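PDB 3B40: probable dipeptidase, which probably hydrolyses dipeptides as a metal-dependent enzyme of the membrane dipeptidase family M19, which adopts a TIM-barrel fold. Local coordinates for residues L150-S164 / R201-M214. The protein carries 11 engineered substitutions. Sequence-based numbering, arbitrary orientation.
Engineered in segment 150-164: Ser164 (natural residue Asn).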
# COMPACT_ATOMS: atom_id res chain seq x y z
N LEU A 150 10.68 17.14 -1.48
CA LEU A 150 11.27 15.81 -1.57
C LEU A 150 12.60 15.76 -0.80
O LEU A 150 12.81 14.86 0.01
CB LEU A 150 11.44 15.37 -3.03
CG LEU A 150 10.15 15.21 -3.85
CD1 LEU A 150 10.44 14.78 -5.30
CD2 LEU A 150 9.16 14.23 -3.15
N ASP A 151 13.45 16.77 -1.03
CA ASP A 151 14.74 16.89 -0.36
C ASP A 151 14.58 16.99 1.15
O ASP A 151 15.29 16.33 1.91
CB ASP A 151 15.51 18.11 -0.90
CG ASP A 151 15.70 18.06 -2.41
OD1 ASP A 151 16.85 17.82 -2.85
OD2 ASP A 151 14.71 18.25 -3.16
N LYS A 152 13.63 17.81 1.58
CA LYS A 152 13.36 18.03 2.99
C LYS A 152 12.82 16.75 3.69
O LYS A 152 13.28 16.41 4.78
CB LYS A 152 12.39 19.20 3.16
CG LYS A 152 12.96 20.57 2.69
CD LYS A 152 11.90 21.69 2.79
CE LYS A 152 12.46 23.08 2.52
NZ LYS A 152 12.98 23.25 1.12
N TRP A 153 11.90 16.04 3.05
CA TRP A 153 11.38 14.77 3.61
C TRP A 153 12.41 13.63 3.63
O TRP A 153 12.50 12.89 4.61
CB TRP A 153 10.07 14.37 2.94
CG TRP A 153 8.82 15.13 3.48
CD1 TRP A 153 8.06 16.04 2.80
CD2 TRP A 153 8.20 14.97 4.78
NE1 TRP A 153 7.02 16.49 3.60
CE2 TRP A 153 7.08 15.84 4.82
CE3 TRP A 153 8.49 14.19 5.91
CZ2 TRP A 153 6.26 15.97 5.95
CZ3 TRP A 153 7.67 14.30 7.05
CH2 TRP A 153 6.56 15.19 7.06
N ALA A 154 13.19 13.49 2.55
CA ALA A 154 14.32 12.55 2.51
C ALA A 154 15.28 12.80 3.69
O ALA A 154 15.71 11.85 4.37
CB ALA A 154 15.07 12.70 1.19
N ALA A 155 15.59 14.08 3.93
CA ALA A 155 16.51 14.46 5.02
C ALA A 155 15.98 14.04 6.39
O ALA A 155 16.74 13.68 7.27
CB ALA A 155 16.80 15.97 4.99
N ARG A 156 14.67 14.08 6.54
CA ARG A 156 13.98 13.67 7.76
C ARG A 156 13.81 12.13 7.91
O ARG A 156 13.38 11.66 8.96
CB ARG A 156 12.64 14.41 7.86
CG ARG A 156 12.87 15.93 7.89
CD ARG A 156 11.58 16.73 7.77
NE ARG A 156 10.84 16.68 9.03
CZ ARG A 156 9.57 17.03 9.17
NH1 ARG A 156 8.87 17.45 8.12
NH2 ARG A 156 8.99 16.96 10.36
N GLY A 157 14.17 11.35 6.89
CA GLY A 157 14.05 9.89 7.01
C GLY A 157 13.23 9.13 5.99
O GLY A 157 13.23 7.89 5.98
N VAL A 158 12.54 9.84 5.10
CA VAL A 158 11.72 9.15 4.10
C VAL A 158 12.63 8.39 3.10
O VAL A 158 13.62 8.93 2.61
CB VAL A 158 10.74 10.13 3.38
CG1 VAL A 158 10.18 9.51 2.07
CG2 VAL A 158 9.63 10.52 4.32
N ARG A 159 12.31 7.13 2.84
CA ARG A 159 13.15 6.31 1.96
C ARG A 159 12.41 5.71 0.75
O ARG A 159 13.04 5.07 -0.11
CB ARG A 159 13.86 5.23 2.78
CG ARG A 159 14.98 5.78 3.69
CD ARG A 159 16.10 6.40 2.88
NE ARG A 159 17.10 7.07 3.72
CZ ARG A 159 17.06 8.34 4.14
NH1 ARG A 159 16.05 9.16 3.85
NH2 ARG A 159 18.06 8.78 4.89
N MET A 160 11.09 5.97 0.67
CA MET A 160 10.24 5.48 -0.43
C MET A 160 9.14 6.52 -0.58
O MET A 160 8.66 7.03 0.42
CB MET A 160 9.63 4.09 -0.09
CG MET A 160 8.73 3.44 -1.21
SD MET A 160 8.28 1.63 -1.14
CE MET A 160 7.41 1.49 0.42
N PHE A 161 8.77 6.84 -1.83
CA PHE A 161 7.73 7.83 -2.15
C PHE A 161 6.81 7.29 -3.26
O PHE A 161 7.27 6.87 -4.35
CB PHE A 161 8.39 9.16 -2.60
CG PHE A 161 7.40 10.23 -3.03
CD1 PHE A 161 7.15 10.49 -4.37
CD2 PHE A 161 6.70 10.95 -2.08
CE1 PHE A 161 6.22 11.48 -4.77
CE2 PHE A 161 5.77 11.94 -2.47
CZ PHE A 161 5.53 12.19 -3.79
N GLY A 162 5.53 7.27 -2.95
CA GLY A 162 4.51 6.97 -3.96
C GLY A 162 3.79 8.25 -4.31
O GLY A 162 3.36 8.98 -3.43
N PHE A 163 3.71 8.56 -5.59
CA PHE A 163 3.04 9.77 -6.04
C PHE A 163 1.57 9.82 -5.73
O PHE A 163 0.99 10.91 -5.59
CB PHE A 163 3.14 9.84 -7.56
CG PHE A 163 4.49 10.26 -8.06
CD1 PHE A 163 4.66 11.51 -8.60
CD2 PHE A 163 5.58 9.36 -8.06
CE1 PHE A 163 5.91 11.92 -9.10
CE2 PHE A 163 6.82 9.76 -8.53
CZ PHE A 163 6.98 11.04 -9.08
N SER A 164 0.93 8.65 -5.69
CA SER A 164 -0.53 8.64 -5.74
C SER A 164 -1.19 7.97 -4.58
O SER A 164 -0.60 7.13 -3.92
CB SER A 164 -1.04 7.96 -7.01
OG SER A 164 -0.57 8.62 -8.17
N ARG A 201 14.40 13.94 -9.39
CA ARG A 201 14.77 14.34 -8.02
C ARG A 201 14.84 13.15 -7.07
O ARG A 201 15.77 13.06 -6.28
CB ARG A 201 13.86 15.44 -7.46
CG ARG A 201 14.24 15.98 -6.06
CD ARG A 201 15.63 16.61 -6.01
NE ARG A 201 15.80 17.65 -7.01
CZ ARG A 201 15.36 18.89 -6.90
NH1 ARG A 201 14.71 19.29 -5.79
NH2 ARG A 201 15.56 19.74 -7.92
N LEU A 202 13.88 12.24 -7.19
CA LEU A 202 13.85 11.02 -6.35
C LEU A 202 15.03 10.09 -6.66
O LEU A 202 15.64 9.49 -5.74
CB LEU A 202 12.51 10.27 -6.56
CG LEU A 202 11.34 11.04 -5.93
CD1 LEU A 202 9.99 10.51 -6.36
CD2 LEU A 202 11.42 11.12 -4.40
N ASN A 203 15.33 9.95 -7.95
CA ASN A 203 16.51 9.17 -8.34
C ASN A 203 17.77 9.75 -7.68
O ASN A 203 18.57 8.99 -7.10
CB ASN A 203 16.71 9.17 -9.87
CG ASN A 203 15.81 8.19 -10.62
OD1 ASN A 203 15.80 8.23 -11.85
ND2 ASN A 203 15.05 7.34 -9.92
N ASP A 204 17.93 11.08 -7.77
CA ASP A 204 19.09 11.80 -7.21
C ASP A 204 19.19 11.63 -5.70
O ASP A 204 20.27 11.47 -5.16
CB ASP A 204 19.03 13.33 -7.51
CG ASP A 204 19.26 13.66 -8.97
OD1 ASP A 204 19.76 12.78 -9.69
OD2 ASP A 204 18.88 14.78 -9.43
N LEU A 205 18.05 11.74 -5.03
CA LEU A 205 17.97 11.57 -3.60
C LEU A 205 18.16 10.12 -3.10
O LEU A 205 18.35 9.91 -1.92
CB LEU A 205 16.63 12.12 -3.09
CG LEU A 205 16.52 13.64 -3.05
CD1 LEU A 205 15.10 14.04 -2.72
CD2 LEU A 205 17.52 14.26 -2.05
N GLY A 206 18.11 9.14 -4.00
CA GLY A 206 18.17 7.73 -3.56
C GLY A 206 16.92 7.29 -2.80
O GLY A 206 17.01 6.53 -1.82
N VAL A 207 15.76 7.73 -3.27
CA VAL A 207 14.46 7.39 -2.67
C VAL A 207 13.75 6.46 -3.62
O VAL A 207 13.73 6.73 -4.83
CB VAL A 207 13.61 8.67 -2.41
CG1 VAL A 207 12.14 8.30 -2.03
CG2 VAL A 207 14.23 9.48 -1.34
N ILE A 208 13.21 5.36 -3.08
CA ILE A 208 12.53 4.37 -3.91
C ILE A 208 11.25 5.01 -4.44
O ILE A 208 10.45 5.54 -3.66
CB ILE A 208 12.14 3.09 -3.11
CG1 ILE A 208 13.37 2.39 -2.49
CG2 ILE A 208 11.40 2.09 -4.03
CD1 ILE A 208 13.02 1.47 -1.30
N ILE A 209 11.07 4.96 -5.75
CA ILE A 209 9.78 5.36 -6.34
C ILE A 209 8.75 4.23 -6.28
O ILE A 209 9.02 3.10 -6.74
CB ILE A 209 9.92 5.85 -7.81
CG1 ILE A 209 10.85 7.07 -7.89
CG2 ILE A 209 8.47 6.16 -8.40
CD1 ILE A 209 11.42 7.34 -9.28
N ASP A 210 7.58 4.54 -5.72
CA ASP A 210 6.48 3.58 -5.51
C ASP A 210 5.33 3.89 -6.49
O ASP A 210 4.80 5.00 -6.50
CB ASP A 210 6.01 3.67 -4.06
CG ASP A 210 4.82 2.76 -3.74
OD1 ASP A 210 4.43 1.89 -4.56
OD2 ASP A 210 4.28 2.93 -2.62
N VAL A 211 4.99 2.91 -7.34
CA VAL A 211 3.99 3.13 -8.36
C VAL A 211 2.59 2.60 -8.01
O VAL A 211 1.68 2.78 -8.79
CB VAL A 211 4.44 2.59 -9.76
CG1 VAL A 211 5.78 3.22 -10.16
CG2 VAL A 211 4.53 1.07 -9.74
N SER A 212 2.42 1.97 -6.84
CA SER A 212 1.07 1.51 -6.45
C SER A 212 0.17 2.75 -6.35
O SER A 212 0.62 3.76 -5.82
CB SER A 212 1.10 0.76 -5.11
OG SER A 212 1.62 -0.55 -5.29
N GLN A 213 -1.06 2.67 -6.90
CA GLN A 213 -2.10 3.73 -6.86
C GLN A 213 -2.08 4.69 -8.08
O GLN A 213 -3.07 5.37 -8.36
CB GLN A 213 -2.08 4.53 -5.55
CG GLN A 213 -2.16 3.73 -4.19
CD GLN A 213 -3.53 3.64 -3.55
OE1 GLN A 213 -4.51 4.18 -4.08
NE2 GLN A 213 -3.61 2.96 -2.37
N MET A 214 -0.94 4.76 -8.76
CA MET A 214 -0.72 5.63 -9.91
C MET A 214 -1.46 5.08 -11.14
O MET A 214 -1.55 3.88 -11.31
CB MET A 214 0.79 5.67 -10.23
CG MET A 214 1.63 6.47 -9.18
SD MET A 214 3.43 6.62 -9.51
CE MET A 214 3.50 7.88 -10.75
O HOH W 1 15.82 4.89 -0.15
O HOH W 2 2.15 5.89 -5.75
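Leu202 CD1 touches two phenyl rings obliquely, 3.5 Å from Phe161 CD1 and also against Phe163 CE2. Leu150 CD2 sits over the centre of one Phe161 face, and Phe161 CE1 in turn lies over the middle of the Phe163 ring, whose in-plane edge meets Ile209 CG2. Met214 adds an oblique Met-aromatic contact, SD 4.7 Å from the Phe163 centroid. Bulky apolar side chains suit this buried layer between helices and sheet. Strand alternation sends Phe161 to the helix-facing side, CB against Val207 CG1; chi1 177° sets its ring beside its own carbonyl carbon, under Leu150 CD2. Beside the leucines, where the surface is partly exposed, a charged pair suits: Arg201 NH1 salt-bridges the syn side of Asp151 OD2 (2.8 Å), somewhat out of the carboxylate plane.

The strands run parallel. Phe161 N bonds to Ile208 O (2.8 Å) and its O receives Asp210 N (2.7 Å), while Arg159 O takes Ile208 N. Gly157 and Gly206 close Schellman motifs with positive phi, which favours glycine; at Gly157 a CB would jam against the preceding carbonyl O. On the face with Met160, Asp210 bonds Ser233 through OD2 and forms an Asx turn to Ser212 N through OD1. Strand 160-162 lies between strands 131-138 and 208-210 of the parallel barrel sheet, strand 230-235 follows beyond 208-210, and helices 148-155 and 193-205 pack outside, with helix 216-225 against Ile209 and Met214.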